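PDB 5LP0: epsin 1 from Danio rerio, which probably binds membranes rich in phosphatidylinositol 4,5-bisphosphate, bends them and helps clathrin-coated invaginations form, thereby regulating receptor-mediated endocytosis. Local coordinates for residues A[39-44]-A[77-82]; A[47-52]-A[81-86]; A[90-95]-A[121-126]. All blocks are in the same frame, centred on the assembly; numbering follows the deposited sequence.

How the interactions relate
The three contacts tie helices of one all-helical domain together. Interactions 1 and 2 join the same pair, helix 38-51 and helix 78-86, about 9 Å apart between centres. They meet where Gln-83 packs on Phe-41. Interaction 1 sets a buried phenylalanine under an exposed arginine, a cation-pi contact at the edge of the core. Interaction 2 is partly buried and turns on an indole-to-amide hydrogen bond. Interaction 3, where residues 90-95 meet 121-126, is looser: a buried valine-leucine touch beneath polar chains near solvent. Trp-49 packs on Ala-90, and Leu-122 on Cys-84, which puts interactions 2 and 3 side by side.

Interaction 1 (A[39-44]-A[77-82]); sequences VAFSEI and SERVAQ
Segments 39-44, on helix 38-51, and 77-82, at the start of helix 78-86, have their nearest CA atoms at Phe-41 and Val-80, 8.2 Å apart, a gap that one aromatic ring can span. With CG anti to the backbone N (chi1 172°), Phe-41 sends its ring across to the other helix. Arg-79 bends at chi3 and folds its guanidinium over one ring face, CZ lying 4.1 Å from the ring centroid of Phe-41. The two planes are 36° apart, and NH1 of Arg-79 comes within 3.3 Å of CD2 of Phe-41. At the ring's edge, CE1 of Phe-41 meets CG2 of Val-80 at 3.8 Å, the buried, branched valine suiting this apolar contact. Replacing Phe-41 by alanine would take the ring away, which is likely to leave the Arg-79 guanidinium without its pi partner and open a gap beside Val-80. A water 2.8 Å from OG of Ser-42 also accepts a weak bond from NH1 of Arg-79. Ser-77 suits the helix start, its OG taking the N-H of Arg-79 (3.1 Å between N and OG). This is an interhelical cation-pi contact beside a serine N-cap, joining two helices of the ENTH domain.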
ATOM      1  N   VAL A  39      -3.539 -16.830  -5.360  1.00 10.32           N
ATOM      2  CA  VAL A  39      -3.249 -16.350  -6.710  1.00  9.54           C
ATOM      3  C   VAL A  39      -3.343 -14.807  -6.796  1.00  9.36           C
ATOM      4  O   VAL A  39      -2.420 -14.104  -7.283  1.00 11.05           O
ATOM      5  CB  VAL A  39      -4.172 -17.029  -7.755  1.00 11.62           C
ATOM      6  CG1 VAL A  39      -3.960 -16.415  -9.127  1.00 12.66           C
ATOM      7  CG2 VAL A  39      -3.911 -18.535  -7.795  1.00 13.32           C
ATOM      8  N   ALA A  40      -4.455 -14.288  -6.288  1.00  8.20           N
ATOM      9  CA  ALA A  40      -4.662 -12.836  -6.260  1.00  8.58           C
ATOM     10  C   ALA A  40      -3.626 -12.145  -5.390  1.00  5.80           C
ATOM     11  O   ALA A  40      -3.166 -11.056  -5.756  1.00  8.90           O
ATOM     12  CB  ALA A  40      -6.057 -12.490  -5.796  1.00  7.69           C
ATOM     13  N   PHE A  41      -3.221 -12.751  -4.288  1.00  6.34           N
ATOM     14  CA  PHE A  41      -2.237 -12.169  -3.376  1.00  6.63           C
ATOM     15  C   PHE A  41      -0.972 -11.860  -4.153  1.00  7.51           C
ATOM     16  O   PHE A  41      -0.406 -10.776  -4.017  1.00  8.29           O
ATOM     17  CB  PHE A  41      -1.927 -13.141  -2.250  1.00  7.19           C
ATOM     18  CG  PHE A  41      -0.795 -12.714  -1.365  1.00  5.90           C
ATOM     19  CD1 PHE A  41      -1.026 -11.985  -0.202  1.00  7.83           C
ATOM     20  CD2 PHE A  41       0.496 -13.072  -1.675  1.00  7.76           C
ATOM     21  CE1 PHE A  41       0.026 -11.611   0.627  1.00  8.20           C
ATOM     22  CE2 PHE A  41       1.555 -12.688  -0.864  1.00  8.71           C
ATOM     23  CZ  PHE A  41       1.332 -11.939   0.275  1.00  7.53           C
ATOM     24  N   SER A  42      -0.483 -12.820  -4.933  1.00  8.05           N
ATOM     25  CA  SER A  42       0.716 -12.553  -5.709  1.00  9.70           C
ATOM     26  C   SER A  42       0.553 -11.391  -6.692  1.00  6.99           C
ATOM     27  O   SER A  42       1.484 -10.569  -6.854  1.00  8.32           O
ATOM     28  CB  SER A  42       1.183 -13.792  -6.429  1.00 14.05           C
ATOM     29  OG  SER A  42       1.823 -14.629  -5.501  1.00 22.04           O
ATOM     30  N   GLU A  43      -0.583 -11.359  -7.387  1.00  8.13           N
ATOM     31  CA  GLU A  43      -0.863 -10.250  -8.322  1.00 10.16           C
ATOM     32  C   GLU A  43      -0.888  -8.892  -7.601  1.00  7.37           C
ATOM     33  O   GLU A  43      -0.344  -7.876  -8.094  1.00 10.12           O
ATOM     34  CB  GLU A  43      -2.189 -10.491  -9.059  1.00 12.91           C
ATOM     35  CG  GLU A  43      -2.187 -11.715  -9.984  1.00 15.98           C
ATOM     36  CD  GLU A  43      -3.595 -12.175 -10.392  1.00 25.87           C
ATOM     37  OE1 GLU A  43      -4.590 -11.759  -9.753  1.00 26.69           O
ATOM     38  OE2 GLU A  43      -3.707 -12.958 -11.370  1.00 31.28           O
ATOM     39  N   ILE A  44      -1.473  -8.868  -6.407  1.00  8.03           N
ATOM     40  CA  ILE A  44      -1.699  -7.631  -5.663  1.00  7.08           C
ATOM     41  C   ILE A  44      -0.351  -7.133  -5.188  1.00  6.28           C
ATOM     42  O   ILE A  44       0.023  -5.994  -5.432  1.00  7.62           O
ATOM     43  CB  ILE A  44      -2.641  -7.882  -4.470  1.00  6.67           C
ATOM     44  CG1 ILE A  44      -4.063  -8.028  -4.981  1.00  8.59           C
ATOM     45  CG2 ILE A  44      -2.549  -6.730  -3.413  1.00  6.36           C
ATOM     46  CD1 ILE A  44      -5.013  -8.664  -3.986  1.00  8.95           C
ATOM     47  N   SER A  77      -4.879 -10.527   4.705  1.00 11.10           N
ATOM     48  CA  SER A  77      -4.180 -11.721   5.173  1.00  7.69           C
ATOM     49  C   SER A  77      -2.892 -11.359   5.912  1.00  8.57           C
ATOM     50  O   SER A  77      -2.209 -10.394   5.560  1.00  9.90           O
ATOM     51  CB  SER A  77      -3.831 -12.600   3.971  1.00 10.63           C
ATOM     52  OG  SER A  77      -2.943 -13.638   4.344  1.00 12.67           O
ATOM     53  N   GLU A  78      -2.565 -12.120   6.950  1.00 13.18           N
ATOM     54  CA  GLU A  78      -1.337 -11.892   7.687  1.00 14.18           C
ATOM     55  C   GLU A  78      -0.097 -12.125   6.823  1.00 11.97           C
ATOM     56  O   GLU A  78       0.993 -11.692   7.179  1.00 13.41           O
ATOM     57  CB  GLU A  78      -1.325 -12.714   8.989  1.00 19.74           C
ATOM     58  CG  GLU A  78      -2.387 -12.227   9.987  1.00 24.49           C
ATOM     59  CD  GLU A  78      -2.290 -12.850  11.370  1.00 29.76           C
ATOM     60  OE1 GLU A  78      -1.684 -13.934  11.528  1.00 39.53           O
ATOM     61  OE2 GLU A  78      -2.825 -12.232  12.304  1.00 42.75           O
ATOM     62  N   ARG A  79      -0.284 -12.770   5.667  1.00  9.16           N
ATOM     63  CA  ARG A  79       0.796 -12.939   4.694  1.00  9.40           C
ATOM     64  C   ARG A  79       1.267 -11.602   4.144  1.00  8.40           C
ATOM     65  O   ARG A  79       2.394 -11.495   3.690  1.00  9.05           O
ATOM     66  CB  ARG A  79       0.352 -13.820   3.522  1.00 10.93           C
ATOM     67  CG  ARG A  79       0.053 -15.280   3.882  1.00 17.77           C
ATOM     68  CD  ARG A  79      -0.164 -16.171   2.630  1.00 18.82           C
ATOM     69  NE  ARG A  79       1.065 -16.264   1.838  1.00 27.71           N
ATOM     70  CZ  ARG A  79       1.126 -16.165   0.511  1.00 28.51           C
ATOM     71  NH1 ARG A  79       0.027 -15.983  -0.208  1.00 24.22           N
ATOM     72  NH2 ARG A  79       2.297 -16.252  -0.106  1.00 31.56           N
ATOM     73  N   VAL A  80       0.398 -10.600   4.166  1.00  8.80           N
ATOM     74  CA  VAL A  80       0.779  -9.266   3.693  1.00  7.47           C
ATOM     75  C   VAL A  80       1.897  -8.689   4.572  1.00  7.76           C
ATOM     76  O   VAL A  80       2.975  -8.319   4.072  1.00  7.97           O
ATOM     77  CB  VAL A  80      -0.415  -8.288   3.658  1.00  6.97           C
ATOM     78  CG1 VAL A  80       0.073  -6.875   3.226  1.00  7.44           C
ATOM     79  CG2 VAL A  80      -1.508  -8.779   2.703  1.00  7.37           C
ATOM     80  N   ALA A  81       1.647  -8.613   5.880  1.00  8.99           N
ATOM     81  CA  ALA A  81       2.633  -8.053   6.806  1.00 10.99           C
ATOM     82  C   ALA A  81       3.922  -8.874   6.764  1.00 13.76           C
ATOM     83  O   ALA A  81       5.026  -8.347   6.850  1.00 11.97           O
ATOM     84  CB  ALA A  81       2.062  -7.981   8.233  1.00 12.39           C
ATOM     85  N   GLN A  82       3.787 -10.185   6.640  1.00  9.91           N
ATOM     86  CA  GLN A  82       4.954 -11.033   6.581  1.00 11.92           C
ATOM     87  C   GLN A  82       5.811 -10.704   5.374  1.00  8.99           C
ATOM     88  O   GLN A  82       7.033 -10.592   5.496  1.00 11.56           O
ATOM     89  CB  GLN A  82       4.544 -12.507   6.501  1.00 13.79           C
ATOM     90  CG  GLN A  82       5.652 -13.463   6.911  1.00 32.15           C
ATOM     91  CD  GLN A  82       6.710 -13.692   5.840  1.00 38.55           C
ATOM     92  OE1 GLN A  82       6.491 -13.437   4.645  1.00 42.22           O
ATOM     93  NE2 GLN A  82       7.877 -14.198   6.271  1.00 37.22           N
TER
HETATM   94  O   HOH W   1       0.735 -16.243  -3.425  1.00 23.26           O

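Interaction 2 (A[47-52]-A[81-86]); sequences MVWKRL and AQQCRE
Trp-49, reaching over to Gln-83 and Cys-84, makes a helix-to-helix bridge within the all-helical ENTH domain, near the end of helix 38-51 that also carries Arg-51, a residue probably involved in binding phosphatidylinositol 4,5-bisphosphate. The nearest CA atoms of the two segments, those of Trp-49 and Cys-84, are 9.5 Å apart, so a large side chain is needed to close the distance. The indole does this edge-on. Its NE1 donates to OE1 of Gln-83 at 2.9 Å, with an angle of 159° at the hydrogen. The oxygen receives it on a lone pair, in the carbonyl plane, and lies almost in the plane of the indole. Ring and amide are also nearly coplanar, 20° apart. Gln-83 can deliver its oxygen because CG stands anti to the backbone N (chi1 -179°) and the chain continues extended to the amide.

Further round the same edge, the benzo part of the indole lies against the backbone of helix 78-86: CZ2 of Trp-49 is 3.9 Å from CA of Cys-84. The small thiol permits this approach, its SG lying 4.1 Å from CZ2 of Trp-49 in an oblique sulfur-aromatic contact rather than over the ring face. Cys-84 also packs on Met-69 of helix 59-75, while the indole touches Ala-90 of helix 89-92. Arg-51 points elsewhere, bonding through NH1 to OG1 of Thr-16.

Tryptophan thus combines a broad apolar surface with a single N-H. The glutamine satisfies that N-H, and the fairly straight bond, together with the cysteine at the same edge, should restrict rotation of the indole and of the amide alike. The contact joins the helices through a directed polar bond and apolar packing, without a pairing of charges.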
ATOM      1  N   MET A  47       2.015  -5.741  -7.884  1.00  5.86           N
ATOM      2  CA  MET A  47       1.619  -4.415  -8.332  1.00  7.59           C
ATOM      3  C   MET A  47       1.893  -3.344  -7.273  1.00  5.15           C
ATOM      4  O   MET A  47       2.302  -2.230  -7.592  1.00  6.54           O
ATOM      5  CB  MET A  47       0.154  -4.414  -8.766  1.00  7.86           C
ATOM      6  CG  MET A  47      -0.225  -3.158  -9.548  1.00  8.62           C
ATOM      7  SD  MET A  47       0.649  -3.062 -11.142  1.00 10.82           S
ATOM      8  CE  MET A  47       1.432  -1.451 -11.066  1.00  9.06           C
ATOM      9  N   VAL A  48       1.711  -3.654  -6.003  1.00  5.61           N
ATOM     10  CA  VAL A  48       1.968  -2.677  -4.962  1.00  4.10           C
ATOM     11  C   VAL A  48       3.453  -2.345  -4.912  1.00  4.70           C
ATOM     12  O   VAL A  48       3.822  -1.158  -4.840  1.00  5.65           O
ATOM     13  CB  VAL A  48       1.438  -3.144  -3.575  1.00  5.81           C
ATOM     14  CG1 VAL A  48       1.816  -2.121  -2.503  1.00  8.77           C
ATOM     15  CG2 VAL A  48      -0.090  -3.308  -3.576  1.00  5.84           C
ATOM     16  N   TRP A  49       4.327  -3.338  -4.939  1.00  6.00           N
ATOM     17  CA  TRP A  49       5.772  -3.102  -4.940  1.00  5.89           C
ATOM     18  C   TRP A  49       6.209  -2.309  -6.163  1.00  4.31           C
ATOM     19  O   TRP A  49       7.086  -1.429  -6.052  1.00  7.04           O
ATOM     20  CB  TRP A  49       6.574  -4.410  -4.828  1.00  5.62           C
ATOM     21  CG  TRP A  49       6.387  -5.172  -3.531  1.00  6.92           C
ATOM     22  CD1 TRP A  49       5.924  -6.453  -3.400  1.00  8.28           C
ATOM     23  CD2 TRP A  49       6.676  -4.714  -2.196  1.00  6.34           C
ATOM     24  NE1 TRP A  49       5.896  -6.804  -2.080  1.00  6.51           N
ATOM     25  CE2 TRP A  49       6.342  -5.761  -1.316  1.00  6.06           C
ATOM     26  CE3 TRP A  49       7.185  -3.524  -1.666  1.00  7.42           C
ATOM     27  CZ2 TRP A  49       6.487  -5.654   0.077  1.00  6.91           C
ATOM     28  CZ3 TRP A  49       7.328  -3.409  -0.293  1.00  6.28           C
ATOM     29  CH2 TRP A  49       6.987  -4.477   0.570  1.00  7.29           C
ATOM     30  N   LYS A  50       5.579  -2.545  -7.310  1.00  5.58           N
ATOM     31  CA  LYS A  50       5.884  -1.753  -8.494  1.00  4.66           C
ATOM     32  C   LYS A  50       5.527  -0.289  -8.272  1.00  7.01           C
ATOM     33  O   LYS A  50       6.326   0.600  -8.567  1.00  7.60           O
ATOM     34  CB  LYS A  50       5.128  -2.282  -9.699  1.00  7.35           C
ATOM     35  CG  LYS A  50       5.711  -3.581 -10.267  1.00  8.85           C
ATOM     36  CD  LYS A  50       4.915  -4.083 -11.479  1.00 11.51           C
ATOM     37  CE  LYS A  50       5.440  -5.444 -11.995  1.00 11.80           C
ATOM     38  NZ  LYS A  50       4.541  -5.988 -13.044  1.00 18.37           N
ATOM     39  N   ARG A  51       4.346  -0.011  -7.728  1.00  6.13           N
ATOM     40  CA  ARG A  51       3.926   1.365  -7.518  1.00  7.30           C
ATOM     41  C   ARG A  51       4.822   2.034  -6.469  1.00  5.71           C
ATOM     42  O   ARG A  51       5.135   3.213  -6.584  1.00  6.48           O
ATOM     43  CB  ARG A  51       2.446   1.409  -7.110  1.00  5.34           C
ATOM     44  CG  ARG A  51       1.486   1.071  -8.284  1.00  7.25           C
ATOM     45  CD  ARG A  51       1.312   2.321  -9.155  1.00  9.49           C
ATOM     46  NE  ARG A  51       0.974   2.148 -10.580  1.00 19.99           N
ATOM     47  CZ  ARG A  51      -0.210   2.430 -11.126  1.00 16.20           C
ATOM     48  NH1 ARG A  51      -1.237   2.784 -10.375  1.00 20.72           N
ATOM     49  NH2 ARG A  51      -0.392   2.303 -12.436  1.00 18.30           N
ATOM     50  N   LEU A  52       5.293   1.266  -5.490  1.00  5.60           N
ATOM     51  CA  LEU A  52       6.193   1.769  -4.462  1.00  5.56           C
ATOM     52  C   LEU A  52       7.597   2.086  -4.995  1.00  6.36           C
ATOM     53  O   LEU A  52       8.394   2.714  -4.292  1.00  7.63           O
ATOM     54  CB  LEU A  52       6.311   0.748  -3.318  1.00  5.35           C
ATOM     55  CG  LEU A  52       5.105   0.646  -2.380  1.00  5.51           C
ATOM     56  CD1 LEU A  52       5.283  -0.532  -1.450  1.00  5.47           C
ATOM     57  CD2 LEU A  52       4.867   1.921  -1.558  1.00  6.49           C
ATOM     58  N   ALA A  81       1.647  -8.613   5.880  1.00  8.99           N
ATOM     59  CA  ALA A  81       2.633  -8.053   6.806  1.00 10.99           C
ATOM     60  C   ALA A  81       3.922  -8.874   6.764  1.00 13.76           C
ATOM     61  O   ALA A  81       5.026  -8.347   6.850  1.00 11.97           O
ATOM     62  CB  ALA A  81       2.062  -7.981   8.233  1.00 12.39           C
ATOM     63  N   GLN A  82       3.787 -10.185   6.640  1.00  9.91           N
ATOM     64  CA  GLN A  82       4.954 -11.033   6.581  1.00 11.92           C
ATOM     65  C   GLN A  82       5.811 -10.704   5.374  1.00  8.99           C
ATOM     66  O   GLN A  82       7.033 -10.592   5.496  1.00 11.56           O
ATOM     67  CB  GLN A  82       4.544 -12.507   6.501  1.00 13.79           C
ATOM     68  CG  GLN A  82       5.652 -13.463   6.911  1.00 32.15           C
ATOM     69  CD  GLN A  82       6.710 -13.692   5.840  1.00 38.55           C
ATOM     70  OE1 GLN A  82       6.491 -13.437   4.645  1.00 42.22           O
ATOM     71  NE2 GLN A  82       7.877 -14.198   6.271  1.00 37.22           N
ATOM     72  N   GLN A  83       5.188 -10.554   4.204  1.00  8.98           N
ATOM     73  CA  GLN A  83       5.968 -10.253   3.013  1.00  8.56           C
ATOM     74  C   GLN A  83       6.568  -8.841   3.118  1.00  8.62           C
ATOM     75  O   GLN A  83       7.707  -8.601   2.675  1.00  8.82           O
ATOM     76  CB  GLN A  83       5.155 -10.426   1.726  1.00 10.11           C
ATOM     77  CG  GLN A  83       6.001 -10.133   0.499  1.00  8.28           C
ATOM     78  CD  GLN A  83       5.333 -10.426  -0.819  1.00  9.25           C
ATOM     79  OE1 GLN A  83       5.205  -9.554  -1.686  1.00  9.47           O
ATOM     80  NE2 GLN A  83       4.946 -11.650  -1.004  1.00 12.92           N
ATOM     81  N   CYS A  84       5.852  -7.925   3.755  1.00  7.91           N
ATOM     82  CA  CYS A  84       6.360  -6.563   3.885  1.00  9.93           C
ATOM     83  C   CYS A  84       7.602  -6.524   4.780  1.00 10.55           C
ATOM     84  O   CYS A  84       8.568  -5.824   4.490  1.00 13.40           O
ATOM     85  CB  CYS A  84       5.304  -5.641   4.450  1.00  8.79           C
ATOM     86  SG  CYS A  84       4.027  -5.201   3.295  1.00 10.01           S
ATOM     87  N   ARG A  85       7.592  -7.319   5.842  1.00 13.05           N
ATOM     88  CA  ARG A  85       8.727  -7.392   6.750  1.00 12.38           C
ATOM     89  C   ARG A  85       9.909  -8.024   6.030  1.00 14.02           C
ATOM     90  O   ARG A  85      11.054  -7.598   6.220  1.00 16.52           O
ATOM     91  CB  ARG A  85       8.387  -8.182   8.026  1.00 16.91           C
ATOM     92  CG  ARG A  85       7.519  -7.426   9.015  1.00 20.14           C
ATOM     93  CD  ARG A  85       7.443  -8.138  10.381  1.00 28.66           C
ATOM     94  NE  ARG A  85       6.620  -9.345  10.330  1.00 37.50           N
ATOM     95  CZ  ARG A  85       5.289  -9.342  10.372  1.00 37.54           C
ATOM     96  NH1 ARG A  85       4.637  -8.198  10.480  1.00 46.79           N
ATOM     97  NH2 ARG A  85       4.597 -10.475  10.301  1.00 38.44           N
ATOM     98  N   GLU A  86       9.626  -9.025   5.197  1.00 13.26           N
ATOM     99  CA  GLU A  86      10.660  -9.652   4.364  1.00 14.17           C
ATOM    100  C   GLU A  86      11.279  -8.660   3.370  1.00 16.51           C
ATOM    101  O   GLU A  86      12.457  -8.759   3.029  1.00 20.31           O
ATOM    102  CB  GLU A  86      10.107 -10.847   3.572  1.00 24.13           C
ATOM    103  CG  GLU A  86       9.941 -12.122   4.354  1.00 29.88           C
ATOM    104  CD  GLU A  86       9.367 -13.243   3.493  1.00 39.29           C
ATOM    105  OE1 GLU A  86       9.164 -13.039   2.273  1.00 41.22           O
ATOM    106  OE2 GLU A  86       9.112 -14.330   4.040  1.00 38.96           O
TER

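Interaction 3 (A[90-95]-A[121-126]); sequences AVQTLK and LLKDEE
Val-91, which packs on Leu-122 across this contact, has its carbonyl O taken by the N-H of Leu-94 at 2.9 Å between O and N. The three-residue spacing marks a 3-10 turn, and N of Lys-95 repeats it with O of Gln-92 at 3.0 Å. The chain therefore tightens into 3-10 turns along this segment, while Val-91 points toward helix 108-122 and the Gln-92 side-chain end approaches it.

Between the segments the backbones stay well apart, 9.6 Å between the CA atoms of Val-91 and Leu-122. The side chains point at each other, and CG2 of Val-91 reaches CD1 of Leu-122 at 4.4 Å, a light apolar touch. Leu-122 has CG anti to its carbonyl carbon (chi1 -78°) and an extended branch, which carries CD1 toward the valine. Both residues are buried, as suits branched aliphatic chains without polar groups.

Nearer solvent the chemistry changes. The extended chain of Lys-123 crosses that of Gln-92 at about a right angle and brings its ammonium beside the glutamine amide. Both are long polar chains, suited to a border where the exposed Lys-123 can probably keep its ammonium hydrated. Lys-95 adds a like charge nearby, its NZ 6.0 Å from NZ of Lys-123, which is likely to repel it mildly.

Beyond Lys-123 the chain turns into the next helix. N of Asp-124 bonds to O of Leu-121 at 3.1 Å, and the aspartate then serves as N-cap of helix 125-139, its OD1 accepting from N of Arg-127. Among the surrounding helices, Val-91 rests on Leu-118 and Val-119 of helix 108-122 and on Trp-49 of helix 38-51, whereas Leu-122 leans on Ile-73 of helix 59-75, so the apolar contact lies where these helices converge.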
ATOM      1  N   ALA A  90      12.441  -2.079   0.767  1.00  6.21           N
ATOM      2  CA  ALA A  90      11.609  -1.412  -0.228  1.00  6.22           C
ATOM      3  C   ALA A  90      10.704  -0.348   0.394  1.00  6.78           C
ATOM      4  O   ALA A  90      10.266   0.570  -0.284  1.00  6.57           O
ATOM      5  CB  ALA A  90      10.770  -2.430  -0.989  1.00  7.10           C
ATOM      6  N   VAL A  91      10.438  -0.458   1.695  1.00  7.44           N
ATOM      7  CA  VAL A  91       9.742   0.618   2.403  1.00  7.40           C
ATOM      8  C   VAL A  91      10.752   1.633   2.993  1.00  6.33           C
ATOM      9  O   VAL A  91      10.584   2.841   2.855  1.00  7.92           O
ATOM     10  CB  VAL A  91       8.836   0.066   3.508  1.00  9.22           C
ATOM     11  CG1 VAL A  91       8.017   1.200   4.146  1.00 10.12           C
ATOM     12  CG2 VAL A  91       7.925  -1.007   2.954  1.00 10.26           C
ATOM     13  N   GLN A  92      11.818   1.137   3.606  1.00  7.30           N
ATOM     14  CA  GLN A  92      12.830   2.005   4.223  1.00  6.35           C
ATOM     15  C   GLN A  92      13.431   2.996   3.232  1.00  7.70           C
ATOM     16  O   GLN A  92      13.687   4.137   3.574  1.00  8.59           O
ATOM     17  CB  GLN A  92      13.947   1.160   4.848  1.00 11.82           C
ATOM     18  CG  GLN A  92      13.519   0.452   6.093  1.00 16.30           C
ATOM     19  CD  GLN A  92      14.574  -0.489   6.623  1.00 22.22           C
ATOM     20  OE1 GLN A  92      15.499  -0.866   5.906  1.00 24.03           O
ATOM     21  NE2 GLN A  92      14.445  -0.868   7.892  1.00 26.04           N
ATOM     22  N   THR A  93      13.629   2.572   1.987  1.00  6.56           N
ATOM     23  CA  THR A  93      14.247   3.433   0.998  1.00  6.40           C
ATOM     24  C   THR A  93      13.401   4.677   0.777  1.00  8.01           C
ATOM     25  O   THR A  93      13.929   5.717   0.384  1.00  8.51           O
ATOM     26  CB  THR A  93      14.482   2.688  -0.313  1.00  6.92           C
ATOM     27  OG1 THR A  93      15.256   3.497  -1.176  1.00 11.12           O
ATOM     28  CG2 THR A  93      13.178   2.303  -1.040  1.00  8.29           C
ATOM     29  N   LEU A  94      12.103   4.568   1.030  1.00  6.88           N
ATOM     30  CA  LEU A  94      11.185   5.665   0.765  1.00  6.93           C
ATOM     31  C   LEU A  94      11.311   6.819   1.764  1.00  9.05           C
ATOM     32  O   LEU A  94      10.803   7.915   1.518  1.00  9.98           O
ATOM     33  CB  LEU A  94       9.752   5.162   0.713  1.00  9.55           C
ATOM     34  CG  LEU A  94       9.520   4.090  -0.365  1.00  8.42           C
ATOM     35  CD1 LEU A  94       8.064   3.575  -0.313  1.00  8.29           C
ATOM     36  CD2 LEU A  94       9.870   4.590  -1.756  1.00  7.98           C
ATOM     37  N   LYS A  95      11.997   6.577   2.879  1.00  9.29           N
ATOM     38  CA  LYS A  95      12.317   7.646   3.828  1.00  9.91           C
ATOM     39  C   LYS A  95      13.308   8.620   3.193  1.00  8.86           C
ATOM     40  O   LYS A  95      13.492   9.705   3.707  1.00 11.16           O
ATOM     41  CB  LYS A  95      12.874   7.063   5.130  1.00 10.89           C
ATOM     42  CG  LYS A  95      11.841   6.198   5.881  1.00 10.39           C
ATOM     43  CD  LYS A  95      12.398   5.454   7.086  1.00 15.71           C
ATOM     44  CE  LYS A  95      12.903   6.417   8.125  1.00 20.85           C
ATOM     45  NZ  LYS A  95      13.400   5.679   9.314  1.00 25.31           N
ATOM     46  N   LEU A 121       5.686   0.838  12.281  1.00 10.06           N
ATOM     47  CA  LEU A 121       4.606  -0.130  12.442  1.00 11.08           C
ATOM     48  C   LEU A 121       5.069  -1.555  12.126  1.00 10.37           C
ATOM     49  O   LEU A 121       4.834  -2.480  12.905  1.00 13.37           O
ATOM     50  CB  LEU A 121       3.453   0.223  11.529  1.00  9.55           C
ATOM     51  CG  LEU A 121       2.366  -0.847  11.450  1.00 10.34           C
ATOM     52  CD1 LEU A 121       1.750  -1.123  12.823  1.00 13.01           C
ATOM     53  CD2 LEU A 121       1.351  -0.367  10.469  1.00 12.00           C
ATOM     54  N   LEU A 122       5.703  -1.742  10.969  1.00 10.31           N
ATOM     55  CA  LEU A 122       6.107  -3.074  10.524  1.00  9.57           C
ATOM     56  C   LEU A 122       7.117  -3.738  11.468  1.00 12.55           C
ATOM     57  O   LEU A 122       7.139  -4.961  11.598  1.00 15.84           O
ATOM     58  CB  LEU A 122       6.670  -3.026   9.099  1.00 10.25           C
ATOM     59  CG  LEU A 122       5.606  -2.942   8.008  1.00 10.27           C
ATOM     60  CD1 LEU A 122       6.215  -2.554   6.682  1.00 10.82           C
ATOM     61  CD2 LEU A 122       4.876  -4.281   7.920  1.00 11.28           C
ATOM     62  N   LYS A 123       7.926  -2.929  12.141  1.00 12.37           N
ATOM     63  CA  LYS A 123       8.945  -3.470  13.033  1.00 18.23           C
ATOM     64  C   LYS A 123       8.397  -3.888  14.407  1.00 21.63           C
ATOM     65  O   LYS A 123       9.136  -4.452  15.211  1.00 29.73           O
ATOM     66  CB  LYS A 123      10.105  -2.474  13.182  1.00 21.46           C
ATOM     67  CG  LYS A 123      10.934  -2.294  11.897  1.00 29.82           C
ATOM     68  CD  LYS A 123      12.062  -1.281  12.076  1.00 34.23           C
ATOM     69  CE  LYS A 123      12.933  -1.154  10.830  1.00 40.38           C
ATOM     70  NZ  LYS A 123      13.941  -0.052  10.981  1.00 39.94           N
ATOM     71  N   ASP A 124       7.112  -3.646  14.664  1.00 18.32           N
ATOM     72  CA  ASP A 124       6.535  -3.886  15.988  1.00 16.84           C
ATOM     73  C   ASP A 124       5.322  -4.822  15.930  1.00 18.35           C
ATOM     74  O   ASP A 124       4.214  -4.397  15.600  1.00 15.70           O
ATOM     75  CB  ASP A 124       6.126  -2.554  16.617  1.00 15.72           C
ATOM     76  CG  ASP A 124       5.874  -2.672  18.091  1.00 19.96           C
ATOM     77  OD1 ASP A 124       5.212  -3.644  18.493  1.00 20.76           O
ATOM     78  OD2 ASP A 124       6.339  -1.796  18.845  1.00 25.48           O
ATOM     79  N   GLU A 125       5.528  -6.093  16.270  1.00 17.82           N
ATOM     80  CA  GLU A 125       4.482  -7.101  16.103  1.00 19.00           C
ATOM     81  C   GLU A 125       3.305  -6.908  17.061  1.00 18.23           C
ATOM     82  O   GLU A 125       2.153  -7.205  16.709  1.00 22.20           O
ATOM     83  CB  GLU A 125       5.086  -8.511  16.163  1.00 23.74           C
ATOM     84  CG  GLU A 125       6.259  -8.661  15.189  1.00 34.11           C
ATOM     85  CD  GLU A 125       6.425 -10.066  14.628  1.00 46.99           C
ATOM     86  OE1 GLU A 125       5.412 -10.770  14.435  1.00 53.97           O
ATOM     87  OE2 GLU A 125       7.581 -10.461  14.365  1.00 49.30           O
ATOM     88  N   GLU A 126       3.566  -6.359  18.247  1.00 18.83           N
ATOM     89  CA  GLU A 126       2.474  -5.990  19.155  1.00 20.93           C
ATOM     90  C   GLU A 126       1.578  -4.906  18.553  1.00 23.00           C
ATOM     91  O   GLU A 126       0.329  -5.006  18.563  1.00 23.06           O
ATOM     92  CB  GLU A 126       3.033  -5.513  20.490  1.00 23.35           C
ATOM     93  CG  GLU A 126       1.959  -5.073  21.474  1.00 34.93           C
ATOM     94  CD  GLU A 126       2.524  -4.442  22.733  1.00 47.81           C
ATOM     95  OE1 GLU A 126       3.384  -3.537  22.619  1.00 52.92           O
ATOM     96  OE2 GLU A 126       2.101  -4.849  23.836  1.00 51.34           O
TER